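Local coordinates for CRISPR-associated protein CasA/Cse1 (Thermus thermophilus, PDB 4F3E) that serves as the largest subunit of the Cascade ribonucleoprotein complex, an RNA-guided bacterial immune assembly, and has a role in binding the DNA target, at residues A[8-13]-A[93-98]; A[106-111]-A[156-161]; A[143-148]-A[256-261]; A[210-215]-A[237-242]. One frame throughout, in Å; residues are numbered along the deposited sequence.

Interaction 1: A[8-13]-A[93-98]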
loop_
_atom_site.group_PDB
_atom_site.type_symbol
_atom_site.label_atom_id
_atom_site.label_comp_id
_atom_site.label_asym_id
_atom_site.label_seq_id
_atom_site.Cartn_x
_atom_site.Cartn_y
_atom_site.Cartn_z
ATOM N N ASN A 8 10.278 25.210 -6.367
ATOM C CA ASN A 8 8.849 25.005 -6.530
ATOM C C ASN A 8 8.472 23.645 -7.103
ATOM O O ASN A 8 8.905 23.274 -8.195
ATOM C CB ASN A 8 8.249 26.110 -7.394
ATOM C CG ASN A 8 6.764 26.222 -7.200
ATOM O OD1 ASN A 8 5.986 25.433 -7.754
ATOM N ND2 ASN A 8 6.354 27.182 -6.373
ATOM N N LEU A 9 7.650 22.905 -6.367
ATOM C CA LEU A 9 7.352 21.517 -6.730
ATOM C C LEU A 9 6.501 21.382 -8.002
ATOM O O LEU A 9 6.409 20.304 -8.585
ATOM C CB LEU A 9 6.700 20.761 -5.557
ATOM C CG LEU A 9 7.578 20.708 -4.305
ATOM C CD1 LEU A 9 6.781 20.316 -3.064
ATOM C CD2 LEU A 9 8.786 19.790 -4.514
ATOM N N ILE A 10 5.890 22.475 -8.441
ATOM C CA ILE A 10 5.151 22.450 -9.697
ATOM C C ILE A 10 6.084 22.413 -10.912
ATOM O O ILE A 10 5.749 21.848 -11.942
ATOM C CB ILE A 10 4.228 23.665 -9.807
ATOM C CG1 ILE A 10 3.220 23.663 -8.655
ATOM C CG2 ILE A 10 3.526 23.679 -11.160
ATOM C CD1 ILE A 10 2.663 25.024 -8.331
ATOM N N ASP A 11 7.267 22.997 -10.760
ATOM C CA ASP A 11 8.155 23.272 -11.881
ATOM C C ASP A 11 9.450 22.450 -11.879
ATOM O O ASP A 11 9.938 22.040 -12.928
ATOM C CB ASP A 11 8.504 24.767 -11.887
ATOM C CG ASP A 11 7.304 25.652 -12.190
ATOM O OD1 ASP A 11 6.510 25.288 -13.083
ATOM O OD2 ASP A 11 7.152 26.711 -11.536
ATOM N N GLU A 12 10.021 22.234 -10.699
ATOM C CA GLU A 12 11.309 21.562 -10.590
ATOM C C GLU A 12 11.195 20.064 -10.817
ATOM O O GLU A 12 10.141 19.481 -10.620
ATOM C CB GLU A 12 11.938 21.842 -9.225
ATOM C CG GLU A 12 12.283 23.304 -8.993
ATOM C CD GLU A 12 13.230 23.853 -10.045
ATOM O OE1 GLU A 12 14.242 23.178 -10.361
ATOM O OE2 GLU A 12 12.952 24.957 -10.562
ATOM N N PRO A 13 12.293 19.438 -11.252
ATOM C CA PRO A 13 12.398 17.983 -11.447
ATOM C C PRO A 13 12.516 17.227 -10.122
ATOM O O PRO A 13 13.555 17.330 -9.460
ATOM C CB PRO A 13 13.720 17.821 -12.226
ATOM C CG PRO A 13 14.188 19.244 -12.576
ATOM C CD PRO A 13 13.535 20.155 -11.607
ATOM N N ARG A 93 -2.939 29.544 -9.317
ATOM C CA ARG A 93 -3.524 30.130 -8.108
ATOM C C ARG A 93 -2.787 29.705 -6.829
ATOM O O ARG A 93 -2.741 30.445 -5.841
ATOM C CB ARG A 93 -5.021 29.814 -7.972
ATOM C CG ARG A 93 -5.563 30.202 -6.587
ATOM C CD ARG A 93 -7.017 29.856 -6.388
ATOM N NE ARG A 93 -7.887 30.620 -7.274
ATOM C CZ ARG A 93 -9.004 30.136 -7.793
ATOM N NH1 ARG A 93 -9.372 28.892 -7.512
ATOM N NH2 ARG A 93 -9.746 30.887 -8.594
ATOM N N PHE A 94 -2.197 28.516 -6.846
ATOM C CA PHE A 94 -1.573 28.009 -5.631
ATOM C C PHE A 94 -0.057 27.899 -5.682
ATOM O O PHE A 94 0.554 27.437 -4.716
ATOM C CB PHE A 94 -2.253 26.705 -5.171
ATOM C CG PHE A 94 -3.654 26.924 -4.663
ATOM C CD1 PHE A 94 -3.869 27.399 -3.371
ATOM C CD2 PHE A 94 -4.752 26.723 -5.492
ATOM C CE1 PHE A 94 -5.164 27.635 -2.903
ATOM C CE2 PHE A 94 -6.048 26.955 -5.034
ATOM C CZ PHE A 94 -6.254 27.413 -3.738
ATOM N N ARG A 95 0.544 28.353 -6.785
ATOM C CA ARG A 95 2.000 28.250 -6.991
ATOM C C ARG A 95 2.798 28.563 -5.726
ATOM O O ARG A 95 3.707 27.821 -5.355
ATOM C CB ARG A 95 2.480 29.140 -8.155
ATOM C CG ARG A 95 4.001 29.191 -8.315
ATOM C CD ARG A 95 4.456 29.719 -9.688
ATOM N NE ARG A 95 4.744 28.633 -10.634
ATOM C CZ ARG A 95 3.898 28.219 -11.579
ATOM N NH1 ARG A 95 2.715 28.805 -11.720
ATOM N NH2 ARG A 95 4.231 27.225 -12.393
ATOM N N ASP A 96 2.437 29.648 -5.050
ATOM C CA ASP A 96 3.213 30.129 -3.909
ATOM C C ASP A 96 3.066 29.306 -2.628
ATOM O O ASP A 96 3.775 29.534 -1.659
ATOM C CB ASP A 96 2.941 31.622 -3.653
ATOM C CG ASP A 96 3.453 32.508 -4.782
ATOM O OD1 ASP A 96 4.148 31.986 -5.688
ATOM O OD2 ASP A 96 3.171 33.727 -4.762
ATOM N N ARG A 97 2.179 28.325 -2.632
ATOM C CA ARG A 97 2.157 27.349 -1.549
ATOM C C ARG A 97 3.018 26.103 -1.852
ATOM O O ARG A 97 3.170 25.230 -1.012
ATOM C CB ARG A 97 0.715 26.958 -1.231
ATOM C CG ARG A 97 -0.134 28.148 -0.770
ATOM C CD ARG A 97 0.351 28.662 0.589
ATOM N NE ARG A 97 0.350 27.583 1.577
ATOM C CZ ARG A 97 -0.626 27.346 2.451
ATOM N NH1 ARG A 97 -1.705 28.141 2.511
ATOM N NH2 ARG A 97 -0.503 26.333 3.296
ATOM N N PHE A 98 3.605 26.054 -3.039
ATOM C CA PHE A 98 4.358 24.872 -3.478
ATOM C C PHE A 98 5.902 24.982 -3.483
ATOM O O PHE A 98 6.583 24.151 -4.091
ATOM C CB PHE A 98 3.864 24.415 -4.860
ATOM C CG PHE A 98 2.616 23.612 -4.807
ATOM C CD1 PHE A 98 1.379 24.233 -4.852
ATOM C CD2 PHE A 98 2.672 22.225 -4.692
ATOM C CE1 PHE A 98 0.214 23.482 -4.792
ATOM C CE2 PHE A 98 1.517 21.473 -4.623
ATOM C CZ PHE A 98 0.285 22.098 -4.673
#
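Two side chains with CG anti to the backbone N, Asn8 (chi1 -160°) and Arg95 (chi1 174°), cross at about a right angle and bring the loop 8-13 against the segment 93-98. Arg95 then bends at chi3, which turns its guanidinium onto Asp11. It takes the carboxylate side-on with NE and NH2: Arg95 NE lies 3.2 Å from Asp11 OD2, and Arg95 NH2 is 3.1 Å from Asp11 OD1. The two planes are only 12° apart, and NH2 meets both oxygens on their syn lone pairs, so this salt bridge is nearly flat.

Asn8 ND2 donates to Arg95 O over 2.9 Å, coming from above the carbonyl plane, while Phe98 N reaches that same oxygen from the opposite face. The other end of the amide, Asn8 OD1, accepts from Ile10 N at 3.0 Å and closes an Asx turn. One side chain thus shapes its own loop and grips the partner. On the backbone, Leu9 N gives a straight bond to Phe98 O, 2.8 Å long. Ile10 adds the apolar part: Ile10 CD1 packs 3.6 Å from Arg95 CA and 3.7 Å from Phe98 CB. The Phe98 ring runs on to meet Trp215 and Phe107, tying the contact to the protein interior.

With both ends of the buried Asn8 amide bonded, its flip is fixed. The Asp11–Arg95 pair lies toward solvent, where its charge attraction is probably softened, so the buried amide and backbone bonds probably do more to set how the loop meets the chain around the end of helix 84-94.

Interaction 2: A[106-111]-A[156-161]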
loop_
_atom_site.group_PDB
_atom_site.type_symbol
_atom_site.label_atom_id
_atom_site.label_comp_id
_atom_site.label_asym_id
_atom_site.label_seq_id
_atom_site.Cartn_x
_atom_site.Cartn_y
_atom_site.Cartn_z
ATOM N N PRO A 106 6.182 27.158 3.607
ATOM C CA PRO A 106 6.885 26.071 2.918
ATOM C C PRO A 106 5.966 24.858 2.792
ATOM O O PRO A 106 5.226 24.533 3.719
ATOM C CB PRO A 106 8.070 25.772 3.846
ATOM C CG PRO A 106 7.625 26.227 5.182
ATOM C CD PRO A 106 6.727 27.413 4.950
ATOM N N PHE A 107 6.010 24.207 1.639
ATOM C CA PHE A 107 5.153 23.064 1.374
ATOM C C PHE A 107 5.203 21.986 2.485
ATOM O O PHE A 107 6.267 21.453 2.808
ATOM C CB PHE A 107 5.521 22.469 0.031
ATOM C CG PHE A 107 4.629 21.358 -0.388
ATOM C CD1 PHE A 107 5.036 20.041 -0.245
ATOM C CD2 PHE A 107 3.377 21.623 -0.910
ATOM C CE1 PHE A 107 4.216 19.006 -0.625
ATOM C CE2 PHE A 107 2.547 20.586 -1.305
ATOM C CZ PHE A 107 2.966 19.276 -1.160
ATOM N N LEU A 108 4.043 21.700 3.072
ATOM C CA LEU A 108 3.883 20.640 4.079
ATOM C C LEU A 108 4.807 20.772 5.285
ATOM O O LEU A 108 5.145 19.788 5.930
ATOM C CB LEU A 108 4.037 19.249 3.454
ATOM C CG LEU A 108 2.734 18.491 3.232
ATOM C CD1 LEU A 108 3.014 17.126 2.657
ATOM C CD2 LEU A 108 1.962 18.366 4.537
ATOM N N GLN A 109 5.197 21.998 5.586
ATOM C CA GLN A 109 6.136 22.251 6.654
ATOM C C GLN A 109 5.600 23.348 7.585
ATOM O O GLN A 109 4.560 23.942 7.325
ATOM C CB GLN A 109 7.492 22.638 6.057
ATOM C CG GLN A 109 8.068 21.559 5.146
ATOM C CD GLN A 109 9.273 22.024 4.360
ATOM O OE1 GLN A 109 10.330 22.259 4.931
ATOM N NE2 GLN A 109 9.119 22.157 3.042
ATOM N N VAL A 110 6.310 23.593 8.676
ATOM C CA VAL A 110 5.960 24.647 9.622
ATOM C C VAL A 110 7.029 25.750 9.606
ATOM O O VAL A 110 8.131 25.563 10.108
ATOM C CB VAL A 110 5.823 24.055 11.019
ATOM C CG1 VAL A 110 5.274 25.082 12.006
ATOM C CG2 VAL A 110 4.944 22.806 10.964
ATOM N N ALA A 111 6.698 26.892 9.013
ATOM C CA ALA A 111 7.649 28.003 8.858
ATOM C C ALA A 111 8.451 28.398 10.100
ATOM O O ALA A 111 9.626 28.757 9.993
ATOM C CB ALA A 111 6.948 29.235 8.303
ATOM N N ALA A 156 11.163 12.437 0.657
ATOM C CA ALA A 156 11.234 11.887 1.998
ATOM C C ALA A 156 10.179 12.548 2.907
ATOM O O ALA A 156 9.495 11.878 3.673
ATOM C CB ALA A 156 12.642 12.072 2.564
ATOM N N LEU A 157 10.040 13.864 2.806
ATOM C CA LEU A 157 8.981 14.586 3.513
ATOM C C LEU A 157 7.585 14.023 3.219
ATOM O O LEU A 157 6.801 13.746 4.127
ATOM C CB LEU A 157 9.027 16.059 3.115
ATOM C CG LEU A 157 7.907 16.979 3.580
ATOM C CD1 LEU A 157 7.815 16.947 5.111
ATOM C CD2 LEU A 157 8.156 18.392 3.062
ATOM N N LEU A 158 7.273 13.858 1.939
ATOM C CA LEU A 158 5.944 13.406 1.533
ATOM C C LEU A 158 5.645 12.015 2.118
ATOM O O LEU A 158 4.546 11.736 2.585
ATOM C CB LEU A 158 5.867 13.381 0.012
ATOM C CG LEU A 158 4.500 13.589 -0.615
ATOM C CD1 LEU A 158 3.953 14.927 -0.197
ATOM C CD2 LEU A 158 4.606 13.494 -2.131
ATOM N N VAL A 159 6.658 11.157 2.118
ATOM C CA VAL A 159 6.537 9.810 2.650
ATOM C C VAL A 159 6.312 9.799 4.158
ATOM O O VAL A 159 5.421 9.111 4.671
ATOM C CB VAL A 159 7.776 8.955 2.269
ATOM C CG1 VAL A 159 7.898 7.718 3.166
ATOM C CG2 VAL A 159 7.712 8.560 0.782
ATOM N N HIS A 160 7.114 10.570 4.873
ATOM C CA HIS A 160 7.036 10.575 6.326
ATOM C C HIS A 160 5.672 11.096 6.749
ATOM O O HIS A 160 5.067 10.580 7.666
ATOM C CB HIS A 160 8.155 11.444 6.895
ATOM C CG HIS A 160 8.195 11.488 8.388
ATOM N ND1 HIS A 160 8.575 10.405 9.148
ATOM C CD2 HIS A 160 7.933 12.490 9.257
ATOM C CE1 HIS A 160 8.527 10.728 10.423
ATOM N NE2 HIS A 160 8.139 11.990 10.522
ATOM N N GLN A 161 5.183 12.090 6.017
ATOM C CA GLN A 161 3.920 12.759 6.323
ATOM C C GLN A 161 2.752 11.798 6.129
ATOM O O GLN A 161 1.678 11.969 6.703
ATOM C CB GLN A 161 3.768 14.004 5.428
ATOM C CG GLN A 161 3.247 15.256 6.070
ATOM C CD GLN A 161 4.051 15.695 7.260
ATOM O OE1 GLN A 161 4.261 14.915 8.176
ATOM N NE2 GLN A 161 4.482 16.962 7.270
#
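Pro106 to Gln109 form a type II beta turn, closed by Gln109 N to Pro106 O, whose corner at Leu108 faces helix 150-163, with Leu108 CA 7.9 Å from Leu157 CA. From this corner the Leu108 side chain points at the helix. Leu108 CD1 meets Leu158 CD1 at 3.7 Å, the two side chains crossing at about a right angle, while Leu108 CD2 lies 3.7 Å from Gln161 CG as those two chains run antiparallel alongside one another. Leu158 CD1 also touches the edge of the Phe107 ring, near its plane, at CE1.

Leu157 packs on the turn's backbone and on Gln109. With its CG anti to the backbone N (chi1 172°), Leu157 CD2 is carried to 3.6 Å from Phe107 O and 3.8 Å from Gln109 CG.

The motif is a type II beta turn packed on the side of helix 150-163, and its exit pairs with strand 246-252: Val110 bonds to Val248 through the backbone, and Leu157 packs on Val248 and Leu250. Helix 46-64 adds Leu55 against Phe107 and Val51 against Leu158.

The buried amides brace the turn. Gln109 NE2 donates to Phe107 O at 2.9 Å, with the acceptor in the amide plane, and also to Leu100 O, while Gln109 OE1 takes Leu250 N. Gln161 OE1 accepts from Arg246 N, and Gln161 NE2 makes a weak, bent bond to Leu108 O, 3.2 Å long.

Interaction 3: A[143-148]-A[256-261]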
loop_
_atom_site.group_PDB
_atom_site.type_symbol
_atom_site.label_atom_id
_atom_site.label_comp_id
_atom_site.label_asym_id
_atom_site.label_seq_id
_atom_site.Cartn_x
_atom_site.Cartn_y
_atom_site.Cartn_z
ATOM N N GLU A 143 28.736 13.126 9.938
ATOM C CA GLU A 143 29.438 11.846 9.899
ATOM C C GLU A 143 28.979 11.012 8.703
ATOM O O GLU A 143 29.307 11.322 7.560
ATOM C CB GLU A 143 29.238 11.074 11.211
ATOM C CG GLU A 143 27.782 10.960 11.669
ATOM C CD GLU A 143 27.327 12.143 12.501
ATOM O OE1 GLU A 143 26.267 12.728 12.181
ATOM O OE2 GLU A 143 28.027 12.478 13.480
ATOM N N ASN A 144 28.223 9.953 8.981
ATOM C CA ASN A 144 27.628 9.125 7.943
ATOM C C ASN A 144 26.240 9.624 7.589
ATOM O O ASN A 144 25.340 8.835 7.311
ATOM C CB ASN A 144 27.546 7.674 8.403
ATOM C CG ASN A 144 28.870 7.159 8.929
ATOM O OD1 ASN A 144 29.788 7.936 9.204
ATOM N ND2 ASN A 144 28.977 5.843 9.075
ATOM N N LEU A 145 26.067 10.941 7.626
ATOM C CA LEU A 145 24.833 11.571 7.174
ATOM C C LEU A 145 25.091 12.314 5.881
ATOM O O LEU A 145 25.760 13.341 5.875
ATOM C CB LEU A 145 24.289 12.560 8.207
ATOM C CG LEU A 145 23.140 13.408 7.643
ATOM C CD1 LEU A 145 21.835 12.619 7.614
ATOM C CD2 LEU A 145 22.973 14.671 8.422
ATOM N N PRO A 146 24.548 11.798 4.782
ATOM C CA PRO A 146 24.783 12.416 3.485
ATOM C C PRO A 146 23.843 13.589 3.289
ATOM O O PRO A 146 22.787 13.635 3.893
ATOM C CB PRO A 146 24.445 11.291 2.505
ATOM C CG PRO A 146 23.417 10.483 3.208
ATOM C CD PRO A 146 23.680 10.611 4.690
ATOM N N LYS A 147 24.245 14.532 2.453
ATOM C CA LYS A 147 23.367 15.604 2.039
ATOM C C LYS A 147 22.353 15.110 1.000
ATOM O O LYS A 147 22.731 14.588 -0.043
ATOM C CB LYS A 147 24.191 16.751 1.471
ATOM C CG LYS A 147 23.357 17.929 1.006
ATOM C CD LYS A 147 24.227 19.147 0.731
ATOM C CE LYS A 147 25.173 18.898 -0.427
ATOM N NZ LYS A 147 26.239 19.926 -0.511
ATOM N N ALA A 148 21.068 15.261 1.296
ATOM C CA ALA A 148 20.026 14.949 0.328
ATOM C C ALA A 148 19.858 16.094 -0.671
ATOM O O ALA A 148 20.152 17.225 -0.359
ATOM C CB ALA A 148 18.696 14.653 1.034
ATOM N N GLY A 256 21.152 21.723 -0.950
ATOM C CA GLY A 256 20.626 20.466 -0.447
ATOM C C GLY A 256 20.272 20.507 1.034
ATOM O O GLY A 256 20.216 21.575 1.640
ATOM N N VAL A 257 20.044 19.334 1.619
ATOM C CA VAL A 257 19.496 19.238 2.964
ATOM C C VAL A 257 20.151 18.135 3.794
ATOM O O VAL A 257 20.344 17.022 3.315
ATOM C CB VAL A 257 17.967 18.985 2.923
ATOM C CG1 VAL A 257 17.409 18.749 4.344
ATOM C CG2 VAL A 257 17.261 20.132 2.231
ATOM N N ARG A 258 20.482 18.471 5.039
ATOM C CA ARG A 258 20.996 17.519 6.024
ATOM C C ARG A 258 20.145 17.441 7.303
ATOM O O ARG A 258 19.999 16.366 7.900
ATOM C CB ARG A 258 22.427 17.891 6.402
ATOM C CG ARG A 258 23.470 17.585 5.340
ATOM C CD ARG A 258 24.885 17.723 5.908
ATOM N NE ARG A 258 25.900 17.767 4.860
ATOM C CZ ARG A 258 26.339 18.886 4.290
ATOM N NH1 ARG A 258 25.853 20.059 4.670
ATOM N NH2 ARG A 258 27.264 18.838 3.338
ATOM N N PHE A 259 19.595 18.587 7.713
ATOM C CA PHE A 259 18.881 18.729 8.979
ATOM C C PHE A 259 17.511 19.386 8.847
ATOM O O PHE A 259 17.244 20.121 7.900
ATOM C CB PHE A 259 19.714 19.556 9.967
ATOM C CG PHE A 259 21.052 18.971 10.262
ATOM C CD1 PHE A 259 21.174 17.891 11.122
ATOM C CD2 PHE A 259 22.195 19.496 9.676
ATOM C CE1 PHE A 259 22.409 17.344 11.391
ATOM C CE2 PHE A 259 23.439 18.951 9.943
ATOM C CZ PHE A 259 23.543 17.873 10.796
ATOM N N MET A 260 16.649 19.135 9.820
ATOM C CA MET A 260 15.326 19.732 9.817
ATOM C C MET A 260 14.915 20.080 11.228
ATOM O O MET A 260 15.401 19.497 12.192
ATOM C CB MET A 260 14.305 18.755 9.259
ATOM C CG MET A 260 14.374 17.387 9.921
ATOM S SD MET A 260 13.167 16.216 9.264
ATOM C CE MET A 260 13.546 14.739 10.218
ATOM N N GLY A 261 14.009 21.038 11.338
ATOM C CA GLY A 261 13.269 21.228 12.566
ATOM C C GLY A 261 12.151 20.196 12.583
ATOM O O GLY A 261 11.646 19.799 11.518
#
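Ala148 and Val257 trade a pair of backbone hydrogen bonds: Ala148 N to Val257 O at 2.8 Å and Val257 N to Ala148 O at 2.9 Å. They form one antiparallel hydrogen-bonded pair, a single bridge, with Lys147 CA adding a CA-H...O contact to Val257 O. Next to the bridge the chains come close at Gly256: Gly256 CA lies 3.3 Å from Ala148 O, and Lys147 CG also passes beside it.

Further out, Lys147 and Arg258 cross obliquely. Lys147 CB and CD lie over one face of the Arg258 guanidinium, with Lys147 CB 3.9 Å from Arg258 NE. The chain of Lys147 leaves with CG anti to the backbone N (chi1 180°) and bends at chi3. Lys147 NZ ends 4.1 Å from Arg258 NH2, but each charge has an acidic partner: Lys147 forms a salt bridge with Asp255 and Arg258 one with Glu253. Both acids probably offset the like charges.

At the outer end Leu145 CD2 sits 3.5 Å from Arg258 O and against Arg258 CB. Leu145 CD2 also lies over one face of the Phe259 ring, 4.0 Å from Phe259 CZ. Trp121 backs the loop, touching Leu145 and Ala148 and donating from NE1 to Pro146 O.

The chain turns a corner at Arg258, beyond which strand 257-269 continues beside strands 119-120 and 246-252. The contact is therefore an isolated beta bridge at the margin of a mixed sheet, where the lead-in to helix 150-163 is pinned near the beginning of a long strand.

Interaction 4: A[210-215]-A[237-242]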
loop_
_atom_site.group_PDB
_atom_site.type_symbol
_atom_site.label_atom_id
_atom_site.label_comp_id
_atom_site.label_asym_id
_atom_site.label_seq_id
_atom_site.Cartn_x
_atom_site.Cartn_y
_atom_site.Cartn_z
ATOM N N ASP A 210 -16.517 20.681 1.960
ATOM C CA ASP A 210 -15.958 20.419 3.294
ATOM C C ASP A 210 -14.597 19.717 3.324
ATOM O O ASP A 210 -14.125 19.306 4.385
ATOM C CB ASP A 210 -16.958 19.652 4.164
ATOM C CG ASP A 210 -17.830 20.571 5.000
ATOM O OD1 ASP A 210 -18.929 20.136 5.403
ATOM O OD2 ASP A 210 -17.415 21.724 5.258
ATOM N N ASP A 211 -13.972 19.577 2.161
ATOM C CA ASP A 211 -12.628 19.027 2.076
ATOM C C ASP A 211 -11.648 20.147 1.693
ATOM O O ASP A 211 -12.051 21.192 1.205
ATOM C CB ASP A 211 -12.607 17.882 1.060
ATOM C CG ASP A 211 -11.259 17.191 0.971
ATOM O OD1 ASP A 211 -10.584 17.040 2.011
ATOM O OD2 ASP A 211 -10.883 16.798 -0.154
ATOM N N ALA A 212 -10.361 19.928 1.913
ATOM C CA ALA A 212 -9.349 20.890 1.505
ATOM C C ALA A 212 -7.966 20.338 1.775
ATOM O O ALA A 212 -7.669 19.890 2.885
ATOM C CB ALA A 212 -9.539 22.236 2.231
ATOM N N PRO A 213 -7.102 20.376 0.755
ATOM C CA PRO A 213 -5.732 19.904 0.952
ATOM C C PRO A 213 -4.956 20.952 1.735
ATOM O O PRO A 213 -5.415 22.105 1.846
ATOM C CB PRO A 213 -5.198 19.816 -0.464
ATOM C CG PRO A 213 -5.925 20.963 -1.174
ATOM C CD PRO A 213 -7.299 21.001 -0.566
ATOM N N ILE A 214 -3.792 20.552 2.245
ATOM C CA ILE A 214 -2.976 21.370 3.146
ATOM C C ILE A 214 -2.689 22.788 2.636
ATOM O O ILE A 214 -2.697 23.736 3.421
ATOM C CB ILE A 214 -1.653 20.655 3.525
ATOM C CG1 ILE A 214 -0.957 21.394 4.668
ATOM C CG2 ILE A 214 -0.732 20.501 2.292
ATOM C CD1 ILE A 214 -1.816 21.581 5.923
ATOM N N TRP A 215 -2.484 22.938 1.328
ATOM C CA TRP A 215 -2.133 24.249 0.763
ATOM C C TRP A 215 -3.315 25.228 0.580
ATOM O O TRP A 215 -3.100 26.394 0.209
ATOM C CB TRP A 215 -1.380 24.096 -0.563
ATOM C CG TRP A 215 -2.142 23.294 -1.578
ATOM C CD1 TRP A 215 -3.119 23.751 -2.407
ATOM C CD2 TRP A 215 -1.999 21.892 -1.861
ATOM N NE1 TRP A 215 -3.603 22.721 -3.190
ATOM C CE2 TRP A 215 -2.925 21.572 -2.881
ATOM C CE3 TRP A 215 -1.183 20.879 -1.353
ATOM C CZ2 TRP A 215 -3.056 20.284 -3.404
ATOM C CZ3 TRP A 215 -1.313 19.596 -1.873
ATOM C CH2 TRP A 215 -2.247 19.316 -2.887
ATOM N N ARG A 237 -11.181 13.658 1.638
ATOM C CA ARG A 237 -10.239 12.923 0.818
ATOM C C ARG A 237 -8.879 13.621 0.658
ATOM O O ARG A 237 -7.830 13.047 1.016
ATOM C CB ARG A 237 -10.824 12.581 -0.557
ATOM C CG ARG A 237 -9.930 11.572 -1.348
ATOM C CD ARG A 237 -10.503 11.217 -2.713
ATOM N NE ARG A 237 -11.888 10.762 -2.642
ATOM C CZ ARG A 237 -12.641 10.493 -3.700
ATOM N NH1 ARG A 237 -12.145 10.635 -4.924
ATOM N NH2 ARG A 237 -13.893 10.090 -3.529
ATOM N N THR A 238 -8.887 14.838 0.114
ATOM C CA THR A 238 -7.633 15.535 -0.161
ATOM C C THR A 238 -6.983 16.050 1.115
ATOM O O THR A 238 -5.760 16.227 1.164
ATOM C CB THR A 238 -7.760 16.671 -1.238
ATOM O OG1 THR A 238 -8.456 17.806 -0.700
ATOM C CG2 THR A 238 -8.486 16.152 -2.502
ATOM N N ARG A 239 -7.784 16.285 2.150
ATOM C CA ARG A 239 -7.205 16.648 3.443
ATOM C C ARG A 239 -6.378 15.459 3.956
ATOM O O ARG A 239 -5.240 15.600 4.392
ATOM C CB ARG A 239 -8.286 17.029 4.456
ATOM C CG ARG A 239 -7.731 17.315 5.854
ATOM C CD ARG A 239 -8.815 17.770 6.866
ATOM N NE ARG A 239 -9.482 18.999 6.461
ATOM C CZ ARG A 239 -10.728 19.064 5.998
ATOM N NH1 ARG A 239 -11.443 17.960 5.860
ATOM N NH2 ARG A 239 -11.266 20.231 5.666
ATOM N N VAL A 240 -6.964 14.275 3.883
ATOM C CA VAL A 240 -6.247 13.066 4.246
ATOM C C VAL A 240 -5.044 12.754 3.330
ATOM O O VAL A 240 -3.963 12.431 3.829
ATOM C CB VAL A 240 -7.208 11.905 4.361
ATOM C CG1 VAL A 240 -6.465 10.635 4.641
ATOM C CG2 VAL A 240 -8.218 12.215 5.479
ATOM N N TYR A 241 -5.200 12.891 2.009
ATOM C CA TYR A 241 -4.050 12.684 1.101
ATOM C C TYR A 241 -2.874 13.598 1.443
ATOM O O TYR A 241 -1.745 13.294 1.095
ATOM C CB TYR A 241 -4.408 12.957 -0.367
ATOM C CG TYR A 241 -5.226 11.892 -1.077
ATOM C CD1 TYR A 241 -5.656 12.094 -2.383
ATOM C CD2 TYR A 241 -5.580 10.697 -0.449
ATOM C CE1 TYR A 241 -6.416 11.157 -3.051
ATOM C CE2 TYR A 241 -6.332 9.740 -1.118
ATOM C CZ TYR A 241 -6.747 9.984 -2.422
ATOM O OH TYR A 241 -7.509 9.069 -3.099
ATOM N N THR A 242 -3.142 14.743 2.076
ATOM C CA THR A 242 -2.097 15.731 2.319
ATOM C C THR A 242 -1.967 16.074 3.794
ATOM O O THR A 242 -1.621 17.194 4.152
ATOM C CB THR A 242 -2.328 17.038 1.525
ATOM O OG1 THR A 242 -3.510 17.697 1.997
ATOM C CG2 THR A 242 -2.434 16.760 0.024
#
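At the start of helix 237-241, Thr238 and Arg239 present their backbone N-H groups to the Asp211 carboxylate. Thr238 N is 2.8 Å from Asp211 OD2, and Thr238 OG1 donates to Asp211 OD2 over 2.7 Å, coming from above the carboxylate plane. With Tyr206 OH as a further partner, OD2 is gripped three times. The other oxygen, Asp211 OD1, uses its syn lone pair for Arg239 N at 2.9 Å. These N-H and O-H donors, together with the positive start of the helix, would tend to stabilise the ionised form.

The Arg239 side chain then runs back along the loop. Its CB touches Ala212 O, and a bend at chi3 turns the guanidinium so that Asp210 O lies at its edge, 3.3 Å from Arg239 NH2. Arg239 NH1 adds a weak bond to Asp210 O and a firmer one to Thr235 O.

Thr242, the first residue past the helix, holds OG1 between the backbone N and the carbonyl carbon (chi1 66°). From there Thr242 OG1 donates to Thr238 O at 2.8 Å and accepts from Ile214 N at 2.9 Å. Thr242 CG2 packs 3.6 Å from Trp215 CZ3.

Helix 46-64 flanks this contact, with Arg62 on Pro213, Leu55 on Trp215 and His61 on Arg237. Trp232 of strand 231-233 packs on Ile214 and Arg239, and Tyr90 of helix 84-94 bonds to Trp215 NE1.

Interactions 1, 2 and 4 form one touching cluster, with centres 14 to 17 Å apart. Phe98, Phe107 and Trp215 each come from a different one of them and pack together, while Leu9 and Arg97 of interaction 1 add contacts to Phe107 and Trp215, respectively. Helix 46-64 is shared by interactions 2 and 4. Interaction 3 stands apart, its nearest atoms about 6 Å from interaction 2 and about 14 Å from interaction 4, but helix 150-163 and strand 246-252 link it to interaction 2. Along the chain interaction 1 closes first, interactions 2 and 3 alternate, and interaction 4 is nested within the loop of interaction 3. Chain regions distant in sequence are thereby knitted into one body.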